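Local atomic coordinates of FAD-dependent pyridine nucleotide-disulphide oxidoreductase (Desulfovibrio vulgaris, PDB entry 3IWA), a protein that probably uses a bound FAD cofactor to pass electrons from a pyridine nucleotide to a disulphide or related acceptor, as its family of oxidoreductases does. Residues 23-28 / 325-330; 173-178 / 186-191. One frame throughout, in Å; residues are numbered along the deposited sequence.

Overall arrangement
The two contacts lie on opposite sides of the chain's centre, their own centres about 42 Å apart, and share no helix or strand. Interaction 1 is a surface contact in which the ends of helices 14-25 and 314-326, far apart in sequence, meet near the parallel sheet that contains strands 5-9 and 116-119. Interaction 2 is buried and local: helix 169-182 packs on strand 185-189, its successor in a beta-alpha-beta unit of the second parallel sheet. Apolar contact carries both. At the surface one alanine methyl meets a leucine and a carboxylate, with charged groups close by; inside, small aliphatic groups and a threonine fill the interface.

Interaction 1 (23-28 / 325-330); sequences KRLDPE and NLADGD
A small van der Waals contact at the protein surface brings A327, just past helix 314-326, against L25 and D26 where helix 14-25 ends. The two helix ends come from distant parts of the sequence, and the CA atoms of D26 and A327 are 6.2 Å apart. A327 CB is the focus of the contact. It packs against L25 CB at 3.8 Å, and the leucine branch CD1 lies 3.9 Å from the same A327 CB. D26 lays a face of its carboxylate over this methyl: OD2 lies 3.5 Å from A327 CB and equally close to A327 CA. Its chi1 of -75° places CG beside the backbone N, which swings the carboxylate across to A327. The contact is therefore partly apolar and partly a carboxylate laid against aliphatic carbon.

Both segments turn here. D26 is the first residue to leave helical geometry, while D328, with a positive phi of 74°, is the C-prime residue of a Schellman motif: its N bonds to N325 O at 3.1 Å, and G329 N bonds to T324 O. D26 OD2 and D328 OD2 are 4.7 Å apart, like charges if both acids are ionised. K4, outside both segments, probably helps to balance them, its NZ forming a salt bridge with D328 and a weak, long ion pair with D26. Within 23-28 the turn is tied by K23 NZ, which donates to P27 O at 2.7 Å from above the carbonyl plane and also bonds to A29 O.

L326 packs on K116 and V118 of strand 116-119 and, together with N325, on F290 of strand 289-291, so helix 314-326 is seated on neighbouring strands of the parallel sheet as its end meets that of helix 14-25.

Interaction 2 (173-178 / 186-191); sequences EMAVSL and TTVVEL
A175 and T186 form the close part of this helix-on-strand contact: T186 CG2 lies 3.8 Å from A175 CA, and V188 CG2 meets A175 CB at the same 3.8 Å. The helix and strand segments run nearly antiparallel, at 170°, with their axes 8.6 Å apart at closest approach. This is the return leg of the beta-alpha-beta unit formed by strand 161-165, helix 169-182 and strand 185-189, in the Rossmann-type domain of the family. In T186, chi1 of -51° sets OG1 beside the backbone N and CG2 anti to it, which turns the methyl onto A175; OG1 faces A175 O and L178 CB, 3.9 Å from L178 CB.

In contrast to this buried patch, V176 and S177 are partly exposed. V176 has its CB directed away from the strand, and its side chain touches F345; S177 OG makes a weak bond of 3.2 Å to E173 O.

T186 OG1 bonds to I184 O, just before the strand, so its polar end does not depend on the helix. The contact between the segments is thus largely van der Waals packing of buried carbon, while the backbone bond of L178 with I184 ties the connecting chain.

Interaction 1 (23-28 / 325-330)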
# COMPACT_ATOMS: atom_id res chain seq x y z
N LYS A 23 -15.42 11.88 -24.82
CA LYS A 23 -16.04 13.18 -25.03
C LYS A 23 -15.22 14.31 -24.42
O LYS A 23 -15.05 15.35 -25.05
CB LYS A 23 -17.48 13.19 -24.51
CG LYS A 23 -18.49 12.39 -25.37
CD LYS A 23 -18.77 13.00 -26.78
CE LYS A 23 -19.54 14.35 -26.74
NZ LYS A 23 -19.38 15.15 -28.02
N ARG A 24 -14.64 14.12 -23.23
CA ARG A 24 -13.84 15.18 -22.64
C ARG A 24 -12.70 15.53 -23.61
O ARG A 24 -12.43 16.70 -23.84
CB ARG A 24 -13.33 14.83 -21.23
N LEU A 25 -12.08 14.52 -24.21
CA LEU A 25 -10.97 14.71 -25.16
C LEU A 25 -11.35 15.14 -26.60
O LEU A 25 -10.60 15.88 -27.27
CB LEU A 25 -10.16 13.41 -25.27
CG LEU A 25 -9.60 12.88 -23.96
CD1 LEU A 25 -9.05 11.47 -24.17
CD2 LEU A 25 -8.56 13.85 -23.36
N ASP A 26 -12.48 14.63 -27.10
CA ASP A 26 -12.96 14.92 -28.45
C ASP A 26 -14.43 15.36 -28.41
O ASP A 26 -15.29 14.58 -28.77
CB ASP A 26 -12.83 13.71 -29.37
CG ASP A 26 -11.40 13.43 -29.81
OD1 ASP A 26 -10.50 14.22 -29.44
OD2 ASP A 26 -11.19 12.41 -30.53
N PRO A 27 -14.70 16.61 -28.00
CA PRO A 27 -16.10 17.05 -27.80
C PRO A 27 -16.91 17.20 -29.10
O PRO A 27 -18.15 17.30 -29.06
CB PRO A 27 -15.95 18.42 -27.14
CG PRO A 27 -14.50 18.55 -26.76
CD PRO A 27 -13.74 17.68 -27.67
N GLU A 28 -16.19 17.21 -30.22
CA GLU A 28 -16.78 17.40 -31.53
C GLU A 28 -17.32 16.07 -32.11
O GLU A 28 -18.05 16.08 -33.09
CB GLU A 28 -15.76 18.05 -32.50
CG GLU A 28 -14.51 17.21 -32.88
CD GLU A 28 -13.31 17.41 -31.93
OE1 GLU A 28 -13.53 17.74 -30.76
OE2 GLU A 28 -12.14 17.22 -32.36
N ASN A 325 -7.93 6.07 -25.96
CA ASN A 325 -7.54 5.45 -27.21
C ASN A 325 -8.58 5.66 -28.33
O ASN A 325 -8.20 5.68 -29.46
CB ASN A 325 -7.19 3.97 -27.00
CG ASN A 325 -5.96 3.80 -26.15
OD1 ASN A 325 -5.22 4.77 -25.97
ND2 ASN A 325 -5.70 2.57 -25.63
N LEU A 326 -9.87 5.81 -27.99
CA LEU A 326 -10.90 6.21 -28.96
C LEU A 326 -10.60 7.59 -29.49
O LEU A 326 -10.93 7.89 -30.64
CB LEU A 326 -12.31 6.27 -28.36
CG LEU A 326 -12.96 4.98 -27.86
CD1 LEU A 326 -14.17 5.28 -26.95
CD2 LEU A 326 -13.33 4.13 -29.06
N ALA A 327 -9.99 8.44 -28.65
CA ALA A 327 -9.50 9.76 -29.07
C ALA A 327 -8.09 9.77 -29.64
O ALA A 327 -7.45 10.79 -29.60
CB ALA A 327 -9.59 10.75 -27.96
N ASP A 328 -7.62 8.65 -30.18
CA ASP A 328 -6.34 8.58 -30.88
C ASP A 328 -5.14 8.63 -29.96
O ASP A 328 -4.02 8.80 -30.44
CB ASP A 328 -6.24 9.67 -31.99
CG ASP A 328 -7.29 9.49 -33.11
OD1 ASP A 328 -7.34 8.39 -33.71
OD2 ASP A 328 -8.06 10.44 -33.37
N GLY A 329 -5.34 8.44 -28.65
CA GLY A 329 -4.21 8.33 -27.70
C GLY A 329 -3.55 6.96 -27.78
O GLY A 329 -3.91 6.15 -28.62
N ASP A 330 -2.61 6.69 -26.88
CA ASP A 330 -1.96 5.39 -26.83
C ASP A 330 -1.73 5.00 -25.36
O ASP A 330 -0.67 4.57 -24.95
CB ASP A 330 -0.65 5.42 -27.63
CG ASP A 330 -0.12 4.04 -27.96
OD1 ASP A 330 -0.90 3.14 -28.33
OD2 ASP A 330 1.12 3.87 -27.88

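Interaction 2 (173-178 / 186-191)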
# COMPACT_ATOMS: atom_id res chain seq x y z
N GLU A 173 -20.96 -10.94 -0.06
CA GLU A 173 -21.48 -9.56 0.10
C GLU A 173 -23.01 -9.55 0.17
O GLU A 173 -23.58 -8.79 0.94
CB GLU A 173 -21.01 -8.63 -1.03
CG GLU A 173 -19.47 -8.51 -1.23
CD GLU A 173 -18.89 -7.28 -0.55
OE1 GLU A 173 -18.95 -7.21 0.71
OE2 GLU A 173 -18.36 -6.39 -1.27
N MET A 174 -23.66 -10.38 -0.65
CA MET A 174 -25.12 -10.48 -0.64
C MET A 174 -25.58 -11.11 0.69
O MET A 174 -26.54 -10.64 1.28
CB MET A 174 -25.66 -11.30 -1.82
CG MET A 174 -25.66 -10.59 -3.18
SD MET A 174 -26.94 -9.34 -3.41
CE MET A 174 -28.09 -9.72 -2.10
N ALA A 175 -24.89 -12.15 1.15
CA ALA A 175 -25.26 -12.79 2.43
C ALA A 175 -25.39 -11.74 3.53
O ALA A 175 -26.39 -11.68 4.24
CB ALA A 175 -24.23 -13.83 2.85
N VAL A 176 -24.33 -10.94 3.63
CA VAL A 176 -24.19 -9.91 4.65
C VAL A 176 -25.26 -8.83 4.49
O VAL A 176 -25.93 -8.51 5.44
CB VAL A 176 -22.77 -9.29 4.59
CG1 VAL A 176 -22.68 -8.03 5.46
CG2 VAL A 176 -21.72 -10.32 4.99
N SER A 177 -25.45 -8.32 3.29
CA SER A 177 -26.46 -7.30 3.04
C SER A 177 -27.86 -7.73 3.40
O SER A 177 -28.60 -6.98 4.03
CB SER A 177 -26.47 -6.90 1.58
OG SER A 177 -25.35 -6.11 1.27
N LEU A 178 -28.24 -8.92 2.94
CA LEU A 178 -29.59 -9.42 3.18
C LEU A 178 -29.81 -9.61 4.67
O LEU A 178 -30.83 -9.17 5.19
CB LEU A 178 -29.88 -10.72 2.41
CG LEU A 178 -29.79 -10.67 0.87
CD1 LEU A 178 -30.09 -12.01 0.22
CD2 LEU A 178 -30.73 -9.61 0.32
N THR A 186 -30.71 -16.14 6.03
CA THR A 186 -29.79 -16.28 4.92
C THR A 186 -28.88 -17.47 5.10
O THR A 186 -28.30 -17.66 6.16
CB THR A 186 -28.96 -15.00 4.76
OG1 THR A 186 -29.85 -13.88 4.72
CG2 THR A 186 -28.18 -15.01 3.46
N THR A 187 -28.78 -18.27 4.03
CA THR A 187 -27.92 -19.45 3.98
C THR A 187 -27.07 -19.41 2.71
O THR A 187 -27.56 -19.10 1.63
CB THR A 187 -28.76 -20.73 3.94
OG1 THR A 187 -29.72 -20.67 4.99
CG2 THR A 187 -27.89 -21.98 4.09
N VAL A 188 -25.78 -19.68 2.86
CA VAL A 188 -24.86 -19.78 1.72
C VAL A 188 -24.59 -21.23 1.49
O VAL A 188 -24.31 -21.94 2.42
CB VAL A 188 -23.52 -19.04 1.94
CG1 VAL A 188 -22.62 -19.24 0.75
CG2 VAL A 188 -23.73 -17.57 2.19
N VAL A 189 -24.70 -21.67 0.24
CA VAL A 189 -24.39 -23.02 -0.15
C VAL A 189 -23.29 -22.99 -1.21
O VAL A 189 -23.44 -22.42 -2.27
CB VAL A 189 -25.66 -23.76 -0.72
CG1 VAL A 189 -25.29 -25.15 -1.27
CG2 VAL A 189 -26.77 -23.84 0.36
N GLU A 190 -22.18 -23.66 -0.91
CA GLU A 190 -20.99 -23.64 -1.74
C GLU A 190 -20.56 -25.08 -2.06
O GLU A 190 -20.41 -25.93 -1.19
CB GLU A 190 -19.89 -22.86 -1.02
CG GLU A 190 -18.49 -22.96 -1.63
CD GLU A 190 -18.41 -22.46 -3.04
OE1 GLU A 190 -18.79 -21.29 -3.26
OE2 GLU A 190 -17.96 -23.21 -3.94
N LEU A 191 -20.35 -25.32 -3.34
CA LEU A 191 -19.89 -26.57 -3.85
C LEU A 191 -18.45 -26.92 -3.38
O LEU A 191 -18.20 -28.03 -2.93
CB LEU A 191 -20.01 -26.52 -5.37
CG LEU A 191 -19.54 -27.73 -6.17
CD1 LEU A 191 -20.51 -28.90 -5.99
CD2 LEU A 191 -19.40 -27.34 -7.66